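Local structure of L-ribulose 3-epimerase (Methylomonas sp. DH-1, 7CJ6) at residues 42-47 against 66-71; 109-114 against 152-157; 183-188 against 209-214. The protein catalyses the manganese-dependent epimerisation of ketoses at C3, acting best on L-ribulose and also interconverting D-allulose and D-fructose. All coordinates share one frame; numbering follows the deposited sequence.

Contact 1 of 3, residues 42-47 against 66-71; sequences IALLDP and AHASLG. With PSJ (D-psicose), chain D.
L44 reaches back over A68 on the helix-facing side of the barrel wall, its CD1 settling 3.6 Å from CB of A68. With CG anti to the carbonyl carbon and beside the backbone N (chi1 -79°), the isobutyl group returns along the neighbouring strand instead of running on with its own. I42 extends the same apolar layer, its CD1 3.9 Å from CB of A66; the two alanines offer a single methyl each, short enough to lie beneath the longer branched chains. Beyond L44 the side chain of L70 rises on this face too, and its CB lies 3.5 Å from the carbonyl O of L44. L45 touches backbone instead: its CD1 lies against the L70-G71 peptide, 3.6 Å from CA of L70. A water donates to the carbonyl O atoms of both L45 and G71, joining the two segments just past the last paired residues. On the barrel's inner face stand A43 and S69. OG of S69, held between the backbone N and the carbonyl carbon (chi1 53°), accepts a 2.7 Å hydrogen bond from O6 of D-psicose and is also bonded to E41, while the small A43 brings its CB to 3.4 Å from that O6. Parallel pairing fixes the register, most squarely where L44 N donates to S69 O at 2.8 Å and 172°. This is a beta-alpha-beta unit: helix 52-61 covers I42 through T55 and A66 through L59, helix 83-102 packs on L44 and L70, and strand 107-112 flanks 66-71 on its other side.

Contact 2 of 3, residues 109-114 against 152-157; sequences CGVIYC and EVVNRY. With MN (manganese (II) ion), chain C; PSJ (D-psicose), chain D.
Y113 reaches E152 with its phenol end, OH donating to the carbonyl O of E152 at 2.6 Å from 30° out of the carbonyl plane. Its chi1 of 55°, with CG between the backbone N and the carbonyl carbon, brings the ring over toward 152-157, where E152 O meets its edge. The amide of E152 is held as well: its N donates to G110 O at 2.9 Å. Glycine suits position 110, where phi is positive and a CB would crowd O5 of D-psicose. V111 and V154 close the side of the contact; their side chains cross obliquely and touch through V111 CG2 and V154 CG1, 3.6 Å apart. V111 CG2 also comes to 3.8 Å from O4 of the sugar, while V111 CG1 lies over the rim of the Y113 ring. With CG anti to N (chi1 -171°) and the chain extended beyond it, E152 stretches to the manganese, which OE2 binds at 2.0 Å. D185, H211, E246 and the sugar's O2 and O3 complete the coordination. Gripped at both N-H and C=O, the backbone of E152 would aim its carboxylate steadily, consistent with the proton donor/acceptor role inferred from related enzymes in epimerisation at C3.

Contact 3 of 3, residues 183-188 against 209-214; sequences HLDTYH and YVHIGE. With MN (manganese (II) ion), chain C; PSJ (D-psicose), chain D.
H183 pairs with Y209, L184 with V210 and D185 with H211 in a parallel register, the strand axes 4.7 Å apart and 12° off parallel, with bonds from L184 N to Y209 O, H211 N to L184 O and T186 N to H211 O. On the inner face three rings cluster. H183 stands edge-on over H211 in a T-shaped stack, planes 86° apart, its NE2 above the ring centre and 3.2 Å from CD2 of H211. Y209 in turn sets its own edge against the face of H183, CD1 lying 3.6 Å from NE2. ND1 of H183 accepts from the amide N of G110, which helps to set the ring's rotation. Replacing H183 by an alanine would probably leave the amide of G110 without its acceptor and bare the face of H211 that the imidazole covers, so that the metal-binding ring could tilt more freely. D185 carries CG anti to its backbone N (chi1 -180°), so that OD2 binds manganese at 2.1 Å while OD1 caps the following helix, accepting from Y187 N at 2.9 Å. H211 ND1 binds the metal at 2.2 Å, and its NE2 is held by E41. T186 ties the helix start to the next loop, OG1 donating to G213 O at 2.6 Å; a CB on G213 would press tightly on CB of Y187. H188 NE2 donates to O1 and, at 2.9 Å, to O2 of D-psicose. An active site at the C-terminal ends of parallel strands is characteristic of TIM barrels; this xylose isomerase-like one holds metal ligands D185 and H211 and sugar-binding H188.

How the contacts relate
The three contacts follow one another in series, none enclosing or crossing another. Contact 1 comes first, closing an 18-residue connection that carries helix 52-61. Contact 2 then spans 37 residues, including helix 125-143, and contact 3 spans 20 with helix 198-203 among them. In barrel order they join the second strand to the third, the fourth to the fifth and the sixth to the seventh. The seams between them are also bridged: 66-71 pairs with 109-114 through A68 and C109, and V153 of 152-157 probably bonds through its amide to the carbonyl of H183. Across the interior, H67 packs on Y209. All three contacts touch the bound sugar, while contacts 2 and 3 share the manganese.

Contact 1 of 3, residues 42-47 against 66-71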
loop_
_atom_site.group_PDB
_atom_site.type_symbol
_atom_site.label_atom_id
_atom_site.label_comp_id
_atom_site.label_asym_id
_atom_site.label_seq_id
_atom_site.Cartn_x
_atom_site.Cartn_y
_atom_site.Cartn_z
ATOM N N ILE A 42 -11.076 -0.298 -20.477
ATOM C CA ILE A 42 -9.877 0.238 -21.185
ATOM C C ILE A 42 -9.255 1.304 -20.288
ATOM O O ILE A 42 -9.997 2.176 -19.809
ATOM C CB ILE A 42 -10.248 0.768 -22.583
ATOM C CG1 ILE A 42 -10.987 -0.305 -23.387
ATOM C CG2 ILE A 42 -9.006 1.282 -23.312
ATOM C CD1 ILE A 42 -11.828 0.225 -24.523
ATOM N N ALA A 43 -7.953 1.182 -20.032
ATOM C CA ALA A 43 -7.146 2.149 -19.258
ATOM C C ALA A 43 -6.704 3.267 -20.207
ATOM O O ALA A 43 -5.907 2.985 -21.113
ATOM C CB ALA A 43 -5.982 1.438 -18.611
ATOM N N LEU A 44 -7.255 4.471 -20.023
ATOM C CA LEU A 44 -7.112 5.637 -20.939
ATOM C C LEU A 44 -6.180 6.682 -20.319
ATOM O O LEU A 44 -6.569 7.872 -20.301
ATOM C CB LEU A 44 -8.487 6.272 -21.165
ATOM C CG LEU A 44 -9.416 5.578 -22.157
ATOM C CD1 LEU A 44 -10.689 6.397 -22.332
ATOM C CD2 LEU A 44 -8.724 5.358 -23.500
ATOM N N LEU A 45 -5.016 6.269 -19.816
ATOM C CA LEU A 45 -4.033 7.202 -19.202
ATOM C C LEU A 45 -3.542 8.185 -20.276
ATOM O O LEU A 45 -3.191 9.333 -19.911
ATOM C CB LEU A 45 -2.885 6.405 -18.575
ATOM C CG LEU A 45 -3.188 5.795 -17.205
ATOM C CD1 LEU A 45 -4.450 4.943 -17.238
ATOM C CD2 LEU A 45 -2.012 4.973 -16.707
ATOM N N ASP A 46 -3.536 7.762 -21.547
ATOM C CA ASP A 46 -3.316 8.657 -22.717
ATOM C C ASP A 46 -4.446 8.455 -23.720
ATOM O O ASP A 46 -4.341 7.630 -24.620
ATOM C CB ASP A 46 -1.962 8.424 -23.389
ATOM C CG ASP A 46 -1.719 9.340 -24.579
ATOM O OD1 ASP A 46 -2.644 10.098 -24.942
ATOM O OD2 ASP A 46 -0.611 9.290 -25.134
ATOM N N PRO A 47 -5.551 9.226 -23.618
ATOM C CA PRO A 47 -6.723 8.985 -24.456
ATOM C C PRO A 47 -6.548 9.394 -25.929
ATOM O O PRO A 47 -7.439 9.122 -26.701
ATOM C CB PRO A 47 -7.843 9.787 -23.767
ATOM C CG PRO A 47 -7.131 10.857 -22.955
ATOM C CD PRO A 47 -5.730 10.343 -22.681
ATOM N N ALA A 66 -17.667 -1.741 -23.471
ATOM C CA ALA A 66 -16.468 -1.095 -22.903
ATOM C C ALA A 66 -16.891 -0.033 -21.885
ATOM O O ALA A 66 -17.888 0.693 -22.128
ATOM C CB ALA A 66 -15.617 -0.507 -24.005
ATOM N N HIS A 67 -16.169 0.020 -20.767
ATOM C CA HIS A 67 -16.043 1.230 -19.920
ATOM C C HIS A 67 -14.572 1.655 -19.939
ATOM O O HIS A 67 -13.756 0.978 -20.601
ATOM C CB HIS A 67 -16.615 0.985 -18.522
ATOM C CG HIS A 67 -18.067 0.639 -18.533
ATOM N ND1 HIS A 67 -19.026 1.474 -19.083
ATOM C CD2 HIS A 67 -18.726 -0.436 -18.045
ATOM C CE1 HIS A 67 -20.214 0.916 -18.939
ATOM N NE2 HIS A 67 -20.055 -0.255 -18.299
ATOM N N ALA A 68 -14.247 2.749 -19.263
ATOM C CA ALA A 68 -12.886 3.327 -19.278
ATOM C C ALA A 68 -12.501 3.769 -17.869
ATOM O O ALA A 68 -13.341 4.391 -17.194
ATOM C CB ALA A 68 -12.831 4.475 -20.252
ATOM N N SER A 69 -11.267 3.468 -17.459
ATOM C CA SER A 69 -10.644 4.033 -16.241
ATOM C C SER A 69 -9.382 4.792 -16.648
ATOM O O SER A 69 -8.871 4.588 -17.761
ATOM C CB SER A 69 -10.350 2.986 -15.205
ATOM O OG SER A 69 -9.597 1.913 -15.747
ATOM N N LEU A 70 -8.902 5.649 -15.765
ATOM C CA LEU A 70 -7.587 6.291 -15.955
ATOM C C LEU A 70 -7.112 6.809 -14.604
ATOM O O LEU A 70 -7.907 6.834 -13.653
ATOM C CB LEU A 70 -7.707 7.399 -17.004
ATOM C CG LEU A 70 -8.633 8.564 -16.658
ATOM C CD1 LEU A 70 -7.896 9.616 -15.845
ATOM C CD2 LEU A 70 -9.209 9.181 -17.921
ATOM N N GLY A 71 -5.828 7.127 -14.534
ATOM C CA GLY A 71 -5.254 7.977 -13.489
ATOM C C GLY A 71 -4.601 9.156 -14.160
ATOM O O GLY A 71 -4.020 8.957 -15.252
HETATM C C1 PSJ D . -5.098 1.597 -9.538
HETATM O O1 PSJ D . -4.501 1.034 -8.366
HETATM C C2 PSJ D . -6.525 1.131 -9.613
HETATM O O2 PSJ D . -6.923 0.394 -8.756
HETATM C C3 PSJ D . -7.420 1.617 -10.712
HETATM O O3 PSJ D . -8.190 0.553 -11.267
HETATM C C4 PSJ D . -6.523 2.254 -11.756
HETATM O O4 PSJ D . -6.068 3.477 -11.188
HETATM C C5 PSJ D . -7.203 2.540 -13.087
HETATM O O5 PSJ D . -8.548 2.044 -13.063
HETATM C C6 PSJ D . -6.419 1.900 -14.234
HETATM O O6 PSJ D . -6.924 2.339 -15.506
HETATM O O HOH W 1 -2.607 10.038 -17.465
#

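Contact 2 of 3, residues 109-114 against 152-157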
loop_
_atom_site.group_PDB
_atom_site.type_symbol
_atom_site.label_atom_id
_atom_site.label_comp_id
_atom_site.label_asym_id
_atom_site.label_seq_id
_atom_site.Cartn_x
_atom_site.Cartn_y
_atom_site.Cartn_z
ATOM N N CYS A 109 -14.304 5.923 -14.895
ATOM C CA CYS A 109 -13.994 5.608 -13.476
ATOM C C CYS A 109 -12.481 5.622 -13.229
ATOM O O CYS A 109 -11.723 6.007 -14.145
ATOM C CB CYS A 109 -14.621 4.276 -13.075
ATOM S SG CYS A 109 -13.921 2.832 -13.917
ATOM N N GLY A 110 -12.072 5.267 -12.007
ATOM C CA GLY A 110 -10.662 5.206 -11.585
ATOM C C GLY A 110 -10.225 6.484 -10.898
ATOM O O GLY A 110 -11.092 7.190 -10.353
ATOM N N VAL A 111 -8.921 6.775 -10.918
ATOM C CA VAL A 111 -8.338 7.960 -10.226
ATOM C C VAL A 111 -8.364 9.133 -11.208
ATOM O O VAL A 111 -7.317 9.446 -11.819
ATOM C CB VAL A 111 -6.939 7.643 -9.664
ATOM C CG1 VAL A 111 -6.384 8.782 -8.822
ATOM C CG2 VAL A 111 -6.973 6.355 -8.851
ATOM N N ILE A 112 -9.548 9.733 -11.363
ATOM C CA ILE A 112 -9.854 10.810 -12.353
ATOM C C ILE A 112 -9.791 12.175 -11.659
ATOM O O ILE A 112 -9.928 13.198 -12.357
ATOM C CB ILE A 112 -11.233 10.564 -13.001
ATOM C CG1 ILE A 112 -12.357 10.471 -11.964
ATOM C CG2 ILE A 112 -11.194 9.327 -13.880
ATOM C CD1 ILE A 112 -13.737 10.415 -12.572
ATOM N N TYR A 113 -9.579 12.188 -10.339
ATOM C CA TYR A 113 -9.770 13.382 -9.471
ATOM C C TYR A 113 -8.417 13.895 -8.961
ATOM O O TYR A 113 -8.384 14.893 -8.209
ATOM C CB TYR A 113 -10.711 13.040 -8.314
ATOM C CG TYR A 113 -10.268 11.849 -7.503
ATOM C CD1 TYR A 113 -9.429 12.003 -6.413
ATOM C CD2 TYR A 113 -10.668 10.567 -7.838
ATOM C CE1 TYR A 113 -9.006 10.917 -5.665
ATOM C CE2 TYR A 113 -10.258 9.471 -7.101
ATOM C CZ TYR A 113 -9.423 9.645 -6.011
ATOM O OH TYR A 113 -9.006 8.573 -5.279
ATOM N N CYS A 114 -7.329 13.237 -9.363
ATOM C CA CYS A 114 -5.947 13.590 -8.949
ATOM C C CYS A 114 -4.946 12.759 -9.751
ATOM O O CYS A 114 -5.377 11.825 -10.460
ATOM C CB CYS A 114 -5.731 13.323 -7.466
ATOM S SG CYS A 114 -5.657 11.554 -7.082
ATOM N N GLU A 152 -12.644 6.602 -7.945
ATOM C CA GLU A 152 -12.069 5.395 -7.305
ATOM C C GLU A 152 -11.244 5.804 -6.085
ATOM O O GLU A 152 -10.180 6.436 -6.252
ATOM C CB GLU A 152 -11.215 4.597 -8.283
ATOM C CG GLU A 152 -10.812 3.255 -7.722
ATOM C CD GLU A 152 -10.091 2.360 -8.706
ATOM O OE1 GLU A 152 -9.748 2.853 -9.802
ATOM O OE2 GLU A 152 -9.863 1.187 -8.369
ATOM N N VAL A 153 -11.739 5.439 -4.907
ATOM C CA VAL A 153 -11.020 5.523 -3.605
ATOM C C VAL A 153 -9.838 4.557 -3.686
ATOM O O VAL A 153 -10.073 3.356 -3.874
ATOM C CB VAL A 153 -11.983 5.187 -2.449
ATOM C CG1 VAL A 153 -11.268 5.111 -1.111
ATOM C CG2 VAL A 153 -13.129 6.185 -2.390
ATOM N N VAL A 154 -8.605 5.068 -3.632
ATOM C CA VAL A 154 -7.391 4.205 -3.678
ATOM C C VAL A 154 -6.576 4.429 -2.402
ATOM O O VAL A 154 -6.880 5.386 -1.657
ATOM C CB VAL A 154 -6.577 4.481 -4.953
ATOM C CG1 VAL A 154 -7.334 4.006 -6.188
ATOM C CG2 VAL A 154 -6.222 5.954 -5.065
ATOM N N ASN A 155 -5.576 3.577 -2.166
ATOM C CA ASN A 155 -4.771 3.579 -0.916
ATOM C C ASN A 155 -3.872 4.823 -0.886
ATOM O O ASN A 155 -3.795 5.531 -1.894
ATOM C CB ASN A 155 -3.976 2.282 -0.745
ATOM C CG ASN A 155 -2.842 2.120 -1.733
ATOM O OD1 ASN A 155 -1.867 2.876 -1.700
ATOM N ND2 ASN A 155 -2.945 1.112 -2.588
ATOM N N ARG A 156 -3.243 5.047 0.264
ATOM C CA ARG A 156 -2.450 6.241 0.647
ATOM C C ARG A 156 -1.259 6.437 -0.298
ATOM O O ARG A 156 -0.777 7.586 -0.397
ATOM C CB ARG A 156 -1.948 6.038 2.078
ATOM C CG ARG A 156 -1.076 4.801 2.239
ATOM C CD ARG A 156 -0.831 4.429 3.686
ATOM N NE ARG A 156 -2.079 4.132 4.387
ATOM C CZ ARG A 156 -2.200 4.075 5.705
ATOM N NH1 ARG A 156 -1.145 4.288 6.470
ATOM N NH2 ARG A 156 -3.371 3.800 6.255
ATOM N N TYR A 157 -0.780 5.357 -0.922
ATOM C CA TYR A 157 0.391 5.354 -1.835
ATOM C C TYR A 157 -0.033 5.764 -3.251
ATOM O O TYR A 157 0.863 5.895 -4.112
ATOM C CB TYR A 157 1.062 3.978 -1.877
ATOM C CG TYR A 157 1.499 3.436 -0.540
ATOM C CD1 TYR A 157 2.605 3.949 0.114
ATOM C CD2 TYR A 157 0.797 2.415 0.080
ATOM C CE1 TYR A 157 3.018 3.449 1.338
ATOM C CE2 TYR A 157 1.188 1.906 1.307
ATOM C CZ TYR A 157 2.300 2.429 1.942
ATOM O OH TYR A 157 2.690 1.936 3.155
HETATM MN MN MN C . -8.923 -0.416 -9.211
HETATM C C1 PSJ D . -5.098 1.597 -9.538
HETATM O O1 PSJ D . -4.501 1.034 -8.366
HETATM C C2 PSJ D . -6.525 1.131 -9.613
HETATM O O2 PSJ D . -6.923 0.394 -8.756
HETATM C C3 PSJ D . -7.420 1.617 -10.712
HETATM O O3 PSJ D . -8.190 0.553 -11.267
HETATM C C4 PSJ D . -6.523 2.254 -11.756
HETATM O O4 PSJ D . -6.068 3.477 -11.188
HETATM C C5 PSJ D . -7.203 2.540 -13.087
HETATM O O5 PSJ D . -8.548 2.044 -13.063
HETATM C C6 PSJ D . -6.419 1.900 -14.234
HETATM O O6 PSJ D . -6.924 2.339 -15.506
#

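Contact 3 of 3, residues 183-188 against 209-214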
loop_
_atom_site.group_PDB
_atom_site.type_symbol
_atom_site.label_atom_id
_atom_site.label_comp_id
_atom_site.label_asym_id
_atom_site.label_seq_id
_atom_site.Cartn_x
_atom_site.Cartn_y
_atom_site.Cartn_z
ATOM N N HIS A 183 -16.497 4.872 -6.394
ATOM C CA HIS A 183 -15.890 3.661 -7.005
ATOM C C HIS A 183 -15.030 2.983 -5.931
ATOM O O HIS A 183 -14.094 3.628 -5.434
ATOM C CB HIS A 183 -15.131 4.060 -8.284
ATOM C CG HIS A 183 -14.381 2.953 -8.943
ATOM N ND1 HIS A 183 -13.577 3.167 -10.051
ATOM C CD2 HIS A 183 -14.286 1.636 -8.652
ATOM C CE1 HIS A 183 -13.039 2.026 -10.425
ATOM N NE2 HIS A 183 -13.457 1.068 -9.583
ATOM N N LEU A 184 -15.384 1.759 -5.525
ATOM C CA LEU A 184 -14.625 1.005 -4.490
ATOM C C LEU A 184 -13.834 -0.121 -5.158
ATOM O O LEU A 184 -14.305 -0.670 -6.174
ATOM C CB LEU A 184 -15.579 0.445 -3.434
ATOM C CG LEU A 184 -16.133 1.449 -2.424
ATOM C CD1 LEU A 184 -17.068 0.757 -1.440
ATOM C CD2 LEU A 184 -15.012 2.151 -1.677
ATOM N N ASP A 185 -12.692 -0.463 -4.563
ATOM C CA ASP A 185 -11.737 -1.477 -5.070
ATOM C C ASP A 185 -11.275 -2.307 -3.870
ATOM O O ASP A 185 -10.755 -1.719 -2.903
ATOM C CB ASP A 185 -10.589 -0.778 -5.806
ATOM C CG ASP A 185 -9.556 -1.731 -6.371
ATOM O OD1 ASP A 185 -9.416 -2.819 -5.800
ATOM O OD2 ASP A 185 -8.877 -1.354 -7.362
ATOM N N THR A 186 -11.502 -3.620 -3.898
ATOM C CA THR A 186 -11.257 -4.507 -2.730
ATOM C C THR A 186 -9.770 -4.474 -2.367
ATOM O O THR A 186 -9.450 -4.550 -1.169
ATOM C CB THR A 186 -11.767 -5.930 -2.984
ATOM O OG1 THR A 186 -11.082 -6.478 -4.112
ATOM C CG2 THR A 186 -13.262 -5.957 -3.210
ATOM N N TYR A 187 -8.890 -4.369 -3.359
ATOM C CA TYR A 187 -7.427 -4.257 -3.133
ATOM C C TYR A 187 -7.153 -3.073 -2.200
ATOM O O TYR A 187 -6.474 -3.253 -1.174
ATOM C CB TYR A 187 -6.678 -4.115 -4.457
ATOM C CG TYR A 187 -5.251 -3.664 -4.299
ATOM C CD1 TYR A 187 -4.285 -4.512 -3.784
ATOM C CD2 TYR A 187 -4.865 -2.381 -4.648
ATOM C CE1 TYR A 187 -2.972 -4.100 -3.627
ATOM C CE2 TYR A 187 -3.553 -1.958 -4.509
ATOM C CZ TYR A 187 -2.602 -2.821 -3.995
ATOM O OH TYR A 187 -1.305 -2.410 -3.846
ATOM N N HIS A 188 -7.650 -1.886 -2.559
ATOM C CA HIS A 188 -7.430 -0.616 -1.812
ATOM C C HIS A 188 -8.172 -0.666 -0.475
ATOM O O HIS A 188 -7.641 -0.153 0.527
ATOM C CB HIS A 188 -7.864 0.583 -2.663
ATOM C CG HIS A 188 -7.053 0.736 -3.904
ATOM N ND1 HIS A 188 -5.721 1.090 -3.871
ATOM C CD2 HIS A 188 -7.375 0.573 -5.206
ATOM C CE1 HIS A 188 -5.253 1.143 -5.103
ATOM N NE2 HIS A 188 -6.249 0.836 -5.944
ATOM N N TYR A 209 -19.620 1.869 -9.065
ATOM C CA TYR A 209 -18.603 1.044 -9.765
ATOM C C TYR A 209 -17.728 0.300 -8.758
ATOM O O TYR A 209 -17.388 0.871 -7.704
ATOM C CB TYR A 209 -17.734 1.945 -10.641
ATOM C CG TYR A 209 -17.196 1.294 -11.888
ATOM C CD1 TYR A 209 -16.132 0.409 -11.841
ATOM C CD2 TYR A 209 -17.749 1.579 -13.123
ATOM C CE1 TYR A 209 -15.635 -0.179 -12.992
ATOM C CE2 TYR A 209 -17.263 1.003 -14.283
ATOM C CZ TYR A 209 -16.195 0.129 -14.218
ATOM O OH TYR A 209 -15.720 -0.428 -15.369
ATOM N N VAL A 210 -17.361 -0.936 -9.098
ATOM C CA VAL A 210 -16.585 -1.840 -8.205
ATOM C C VAL A 210 -15.421 -2.454 -8.981
ATOM O O VAL A 210 -15.617 -2.890 -10.142
ATOM C CB VAL A 210 -17.457 -2.951 -7.598
ATOM C CG1 VAL A 210 -16.586 -4.012 -6.939
ATOM C CG2 VAL A 210 -18.468 -2.390 -6.615
ATOM N N HIS A 211 -14.270 -2.512 -8.319
ATOM C CA HIS A 211 -13.068 -3.268 -8.745
ATOM C C HIS A 211 -12.869 -4.425 -7.771
ATOM O O HIS A 211 -12.838 -4.171 -6.544
ATOM C CB HIS A 211 -11.841 -2.349 -8.822
ATOM C CG HIS A 211 -11.731 -1.622 -10.117
ATOM N ND1 HIS A 211 -10.617 -0.877 -10.465
ATOM C CD2 HIS A 211 -12.584 -1.544 -11.161
ATOM C CE1 HIS A 211 -10.803 -0.359 -11.661
ATOM N NE2 HIS A 211 -12.003 -0.752 -12.108
ATOM N N ILE A 212 -12.778 -5.640 -8.315
ATOM C CA ILE A 212 -12.390 -6.869 -7.571
ATOM C C ILE A 212 -10.900 -7.113 -7.804
ATOM O O ILE A 212 -10.527 -7.451 -8.949
ATOM C CB ILE A 212 -13.242 -8.073 -8.018
ATOM C CG1 ILE A 212 -14.739 -7.792 -7.863
ATOM C CG2 ILE A 212 -12.809 -9.330 -7.283
ATOM C CD1 ILE A 212 -15.137 -7.325 -6.488
ATOM N N GLY A 213 -10.099 -6.947 -6.751
ATOM C CA GLY A 213 -8.662 -7.270 -6.741
ATOM C C GLY A 213 -8.265 -7.947 -5.444
ATOM O O GLY A 213 -8.674 -7.460 -4.375
ATOM N N GLU A 214 -7.486 -9.025 -5.536
ATOM C CA GLU A 214 -6.883 -9.714 -4.365
ATOM C C GLU A 214 -5.891 -8.754 -3.689
ATOM O O GLU A 214 -5.488 -7.766 -4.331
ATOM C CB GLU A 214 -6.228 -11.022 -4.814
ATOM C CG GLU A 214 -5.777 -11.892 -3.659
ATOM C CD GLU A 214 -6.841 -12.076 -2.596
ATOM O OE1 GLU A 214 -7.595 -13.077 -2.668
ATOM O OE2 GLU A 214 -6.929 -11.214 -1.706
HETATM MN MN MN C . -8.923 -0.416 -9.211
HETATM C C1 PSJ D . -5.098 1.597 -9.538
HETATM O O1 PSJ D . -4.501 1.034 -8.366
HETATM C C2 PSJ D . -6.525 1.131 -9.613
HETATM O O2 PSJ D . -6.923 0.394 -8.756
HETATM C C3 PSJ D . -7.420 1.617 -10.712
HETATM O O3 PSJ D . -8.190 0.553 -11.267
HETATM C C4 PSJ D . -6.523 2.254 -11.756
HETATM O O4 PSJ D . -6.068 3.477 -11.188
HETATM C C5 PSJ D . -7.203 2.540 -13.087
HETATM O O5 PSJ D . -8.548 2.044 -13.063
HETATM C C6 PSJ D . -6.419 1.900 -14.234
HETATM O O6 PSJ D . -6.924 2.339 -15.506
#